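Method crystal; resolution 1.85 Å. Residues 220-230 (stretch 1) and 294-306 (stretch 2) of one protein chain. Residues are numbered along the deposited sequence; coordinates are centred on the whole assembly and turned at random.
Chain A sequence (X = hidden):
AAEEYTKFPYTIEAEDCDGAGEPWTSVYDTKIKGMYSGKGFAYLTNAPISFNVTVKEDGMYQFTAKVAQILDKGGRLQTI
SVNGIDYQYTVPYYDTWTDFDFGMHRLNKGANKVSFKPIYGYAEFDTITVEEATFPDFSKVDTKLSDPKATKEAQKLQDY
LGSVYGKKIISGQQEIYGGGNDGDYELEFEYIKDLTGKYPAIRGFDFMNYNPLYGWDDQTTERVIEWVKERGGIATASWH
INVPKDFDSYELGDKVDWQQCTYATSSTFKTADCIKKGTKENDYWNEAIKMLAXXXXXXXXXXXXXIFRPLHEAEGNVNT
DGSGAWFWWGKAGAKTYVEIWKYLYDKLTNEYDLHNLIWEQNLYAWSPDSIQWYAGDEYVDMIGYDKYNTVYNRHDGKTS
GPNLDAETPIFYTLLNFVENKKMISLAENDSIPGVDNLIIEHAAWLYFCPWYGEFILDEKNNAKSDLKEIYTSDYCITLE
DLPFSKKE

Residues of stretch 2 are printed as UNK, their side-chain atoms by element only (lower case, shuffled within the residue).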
# COMPACT_ATOMS: atom_id res chain seq x y z
N THR A 220 -8.92 23.28 9.80
CA THR A 220 -7.92 22.33 9.31
C THR A 220 -6.74 23.04 8.67
O THR A 220 -5.59 22.74 8.97
CB THR A 220 -8.54 21.34 8.29
OG1 THR A 220 -9.39 20.42 8.96
CG2 THR A 220 -7.44 20.57 7.56
N THR A 221 -7.03 24.01 7.80
CA THR A 221 -5.99 24.74 7.08
C THR A 221 -5.02 25.43 8.03
O THR A 221 -3.80 25.40 7.82
CB THR A 221 -6.61 25.79 6.13
OG1 THR A 221 -7.50 25.13 5.22
CG2 THR A 221 -5.53 26.52 5.34
N GLU A 222 -5.54 26.05 9.08
CA GLU A 222 -4.70 26.68 10.09
C GLU A 222 -3.81 25.65 10.79
O GLU A 222 -2.63 25.90 11.02
CB GLU A 222 -5.54 27.43 11.12
CG GLU A 222 -6.12 28.75 10.62
CD GLU A 222 -7.36 28.58 9.76
OE1 GLU A 222 -7.79 27.43 9.53
OE2 GLU A 222 -7.92 29.60 9.30
N ARG A 223 -4.37 24.49 11.13
CA ARG A 223 -3.60 23.46 11.81
C ARG A 223 -2.53 22.86 10.89
O ARG A 223 -1.46 22.47 11.36
CB ARG A 223 -4.51 22.35 12.35
CG ARG A 223 -5.33 22.77 13.57
CD ARG A 223 -6.03 21.59 14.23
NE ARG A 223 -6.91 20.89 13.29
CZ ARG A 223 -8.15 21.29 12.99
NH1 ARG A 223 -8.65 22.38 13.55
NH2 ARG A 223 -8.87 20.59 12.13
N VAL A 224 -2.81 22.80 9.59
CA VAL A 224 -1.81 22.34 8.63
C VAL A 224 -0.63 23.32 8.60
O VAL A 224 0.53 22.91 8.63
CB VAL A 224 -2.40 22.19 7.22
CG1 VAL A 224 -1.29 21.90 6.21
CG2 VAL A 224 -3.45 21.10 7.19
N ILE A 225 -0.95 24.61 8.53
CA ILE A 225 0.06 25.66 8.54
C ILE A 225 0.87 25.61 9.83
O ILE A 225 2.10 25.70 9.80
CB ILE A 225 -0.58 27.05 8.38
CG1 ILE A 225 -1.22 27.18 7.00
CG2 ILE A 225 0.45 28.15 8.61
CD1 ILE A 225 -1.97 28.48 6.78
N GLU A 226 0.18 25.45 10.95
CA GLU A 226 0.83 25.36 12.25
C GLU A 226 1.81 24.19 12.29
O GLU A 226 2.95 24.33 12.73
CB GLU A 226 -0.22 25.22 13.36
CG GLU A 226 0.28 25.55 14.76
CD GLU A 226 1.02 24.39 15.42
OE1 GLU A 226 0.81 23.23 15.00
OE2 GLU A 226 1.81 24.65 16.35
N TRP A 227 1.35 23.03 11.82
CA TRP A 227 2.17 21.82 11.85
C TRP A 227 3.44 21.98 11.03
O TRP A 227 4.53 21.64 11.49
CB TRP A 227 1.37 20.62 11.35
CG TRP A 227 2.09 19.31 11.48
CD1 TRP A 227 2.69 18.59 10.48
CD2 TRP A 227 2.31 18.58 12.69
NE1 TRP A 227 3.26 17.45 11.00
CE2 TRP A 227 3.04 17.42 12.35
CE3 TRP A 227 1.96 18.79 14.03
CZ2 TRP A 227 3.43 16.48 13.30
CZ3 TRP A 227 2.34 17.85 14.97
CH2 TRP A 227 3.07 16.71 14.60
N VAL A 228 3.30 22.50 9.82
CA VAL A 228 4.42 22.62 8.90
C VAL A 228 5.31 23.81 9.22
O VAL A 228 6.52 23.66 9.41
CB VAL A 228 3.94 22.73 7.44
CG1 VAL A 228 5.11 23.00 6.51
CG2 VAL A 228 3.20 21.46 7.02
N LYS A 229 4.72 25.00 9.28
CA LYS A 229 5.49 26.23 9.38
C LYS A 229 6.00 26.53 10.78
O LYS A 229 7.02 27.19 10.95
CB LYS A 229 4.65 27.41 8.88
CG LYS A 229 4.17 27.26 7.44
CD LYS A 229 5.27 27.56 6.43
CE LYS A 229 5.46 29.06 6.25
NZ LYS A 229 6.54 29.39 5.28
N GLU A 230 5.30 26.04 11.80
CA GLU A 230 5.69 26.35 13.18
C GLU A 230 6.32 25.17 13.91
O GLU A 230 7.19 25.37 14.76
CB GLU A 230 4.48 26.86 13.96
CG GLU A 230 3.97 28.22 13.47
CD GLU A 230 2.90 28.81 14.37
OE1 GLU A 230 2.30 28.05 15.16
OE2 GLU A 230 2.67 30.03 14.28
N UNK A 294 -9.86 26.34 -2.81
CA UNK A 294 -9.78 27.57 -2.04
C UNK A 294 -8.87 27.39 -0.83
O UNK A 294 -8.08 28.26 -0.50
c UNK A 294 -12.63 29.74 -0.46
c UNK A 294 -11.18 28.01 -1.61
c UNK A 294 -11.21 29.30 -0.80
o UNK A 294 -12.78 30.73 0.29
o UNK A 294 -13.59 29.10 -0.94
N UNK A 295 -9.00 26.25 -0.17
CA UNK A 295 -8.17 25.95 1.00
C UNK A 295 -6.74 25.60 0.61
O UNK A 295 -5.79 26.02 1.27
c UNK A 295 -8.80 24.82 1.81
c UNK A 295 -10.14 26.50 3.12
o UNK A 295 -9.26 26.74 3.95
c UNK A 295 -10.16 25.18 2.36
n UNK A 295 -11.11 27.36 2.83
N UNK A 296 -6.59 24.83 -0.47
CA UNK A 296 -5.27 24.43 -0.95
C UNK A 296 -4.47 25.64 -1.43
O UNK A 296 -3.24 25.65 -1.34
c UNK A 296 -6.12 21.10 -2.80
c UNK A 296 -5.23 21.47 -0.48
c UNK A 296 -6.03 22.07 -1.63
c UNK A 296 -5.40 23.40 -2.07
N UNK A 297 -5.17 26.64 -1.95
CA UNK A 297 -4.54 27.87 -2.41
C UNK A 297 -3.94 28.64 -1.24
O UNK A 297 -2.86 29.23 -1.36
n UNK A 297 -2.71 30.43 -4.55
c UNK A 297 -4.94 30.05 -3.69
c UNK A 297 -5.54 28.74 -3.17
o UNK A 297 -4.10 29.10 -5.72
c UNK A 297 -3.88 29.82 -4.75
N UNK A 298 -4.65 28.65 -0.12
CA UNK A 298 -4.16 29.29 1.10
C UNK A 298 -2.83 28.66 1.51
O UNK A 298 -1.88 29.36 1.88
c UNK A 298 -7.43 29.72 5.54
c UNK A 298 -5.18 29.18 2.23
n UNK A 298 -6.99 30.31 6.64
n UNK A 298 -8.26 28.70 5.64
c UNK A 298 -6.51 29.86 1.96
c UNK A 298 -7.49 29.57 3.08
n UNK A 298 -7.05 30.15 4.35
N UNK A 299 -2.76 27.33 1.43
CA UNK A 299 -1.53 26.60 1.71
C UNK A 299 -0.43 27.02 0.74
O UNK A 299 0.69 27.30 1.15
c UNK A 299 -2.71 22.96 2.54
c UNK A 299 -2.67 24.48 2.69
c UNK A 299 -2.22 24.87 4.08
c UNK A 299 -1.75 25.09 1.63
N UNK A 300 -0.77 27.08 -0.55
CA UNK A 300 0.21 27.47 -1.56
C UNK A 300 0.68 28.91 -1.33
O UNK A 300 1.86 29.22 -1.48
o UNK A 300 0.66 26.02 -5.78
c UNK A 300 0.63 27.70 -4.07
c UNK A 300 -0.36 27.31 -2.97
n UNK A 300 -0.49 27.91 -6.21
c UNK A 300 0.26 27.14 -5.43
N UNK A 301 -0.26 29.78 -0.95
CA UNK A 301 0.07 31.17 -0.64
C UNK A 301 1.11 31.27 0.47
O UNK A 301 1.99 32.13 0.43
o UNK A 301 -1.60 32.29 -2.54
c UNK A 301 -2.09 32.27 -1.39
o UNK A 301 -3.29 32.52 -1.16
c UNK A 301 -1.19 31.94 -0.22
N UNK A 302 0.99 30.40 1.47
CA UNK A 302 1.90 30.41 2.60
C UNK A 302 3.05 29.41 2.41
O UNK A 302 3.74 29.06 3.36
o UNK A 302 1.48 32.66 4.86
o UNK A 302 -0.59 33.29 4.50
c UNK A 302 0.30 32.42 4.53
c UNK A 302 -0.07 30.99 4.14
c UNK A 302 1.14 30.10 3.90
N UNK A 303 3.23 28.98 1.16
CA UNK A 303 4.33 28.10 0.78
C UNK A 303 4.35 26.79 1.57
O UNK A 303 5.40 26.34 2.03
c UNK A 303 5.81 30.05 0.06
n UNK A 303 7.12 31.45 -2.17
c UNK A 303 5.67 28.82 0.93
c UNK A 303 7.34 31.86 -0.75
c UNK A 303 7.19 30.69 0.20
N UNK A 304 3.17 26.19 1.72
CA UNK A 304 3.05 24.93 2.43
C UNK A 304 2.76 23.78 1.47
O UNK A 304 1.73 23.76 0.80
c UNK A 304 1.92 24.98 3.48
c UNK A 304 2.22 26.04 4.53
c UNK A 304 1.76 23.61 4.14
N UNK A 305 3.70 22.82 1.38
CA UNK A 305 3.52 21.62 0.58
C UNK A 305 2.63 20.61 1.30
O UNK A 305 2.55 20.65 2.53
c UNK A 305 5.02 22.86 2.03
c UNK A 305 5.62 21.51 1.69
c UNK A 305 4.95 21.08 0.43
N UNK A 306 1.98 19.73 0.55
CA UNK A 306 1.04 18.79 1.13
C UNK A 306 1.06 17.45 0.40
O UNK A 306 0.98 17.40 -0.83
c UNK A 306 -2.87 19.12 1.27
c UNK A 306 -1.52 18.52 1.65
c UNK A 306 -0.38 19.37 1.10
c UNK A 306 -1.40 18.36 3.16
O HOH W 1 -9.85 27.25 7.75

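Position 294 has five side-chain atoms, three carbons with two oxygens on the third, fully extended and out of reach of stretch 1. It is Glu-294, whose charge suits an exposed helical site.

At 295 three carbons end in one oxygen and one nitrogen; the oxygen lies 2.7 Å from Thr-221 OG1. This is Gln-295. Thr-221 OG1 donates a hydrogen bond to its OE1, so a buried hydroxyl is satisfied.

Position 296 carries four carbons forked at the second, touching nothing on stretch 1. It is Leu-296, apolar and buried. Position 297 repeats the amide pattern of 295, out of reach: Gln-297, whose amide can donate to 301, one helical turn on.

Position 298 has three carbons, a nitrogen, then a carbon bearing two more nitrogens, one of them 2.9 Å from Glu-222 OE2; Thr-221 CG2 lies over one face of the group. This is Arg-298, with several donors for several partners. Its NH2 makes a salt bridge with Glu-222 OE2 through an almost straight hydrogen bond at the guanidinium edge, while Arg-298 NH1 donates to Gln-295 OE1 at 2.8 Å. A water, its O 2.7 Å from Glu-222 OE1 and 3.0 Å from Arg-298 NH1, donates to the first and accepts from the second, a second link.

At 299, four carbons fork at the second; one terminal carbon lies 3.8 Å from Val-224 CG1 and 3.9 Å from Ile-225 CG1. This is Leu-299, its branched end suited to several apolar neighbours.

Position 300, three carbons ending in oxygen and nitrogen, is Gln-300; both amide atoms are bonded elsewhere in the structure. Position 301, two carbons with two oxygens on the second, is Asp-301, whose exposed OD1 accepts from Gln-297 NE2 at 3.0 Å.

At 302, three carbons end in two oxygens; the second carbon lies 4.1 Å from Ile-225 CD1, and backbone O accepts a weak 3.4 Å hydrogen bond from Lys-229 NZ. This is Glu-302, exposed, first to leave helical geometry.

Position 303 has four carbons in a row ending in nitrogen; its CB lies 4.5 Å from Lys-229 NZ, and the end leads away. This is Lys-303, its charge suiting exposure.

At 304 one carbon carries two others, one 3.9 Å from Val-228 CG2, the other 3.7 Å from Lys-229 CG: Val-304, compact and buried.

At 305 three carbons close onto the backbone nitrogen, the last 4.5 Å from Val-228 CG1: Pro-305, its apolar ring suiting burial. Position 306, four carbons forked at the second, is Leu-306, apolar, buried and extended.

Helices inclined at 25° pair through a polar cluster of Thr-221, Glu-222, Gln-295 and Arg-298. Farther along, Val-224 and Ile-225 pack on Leu-299 and Val-304, and Val-228 on Val-304 and Pro-305, with the weak Lys-229 bond at the margin.

Stretch 2 294-306: EQLQRLQDEKVPL
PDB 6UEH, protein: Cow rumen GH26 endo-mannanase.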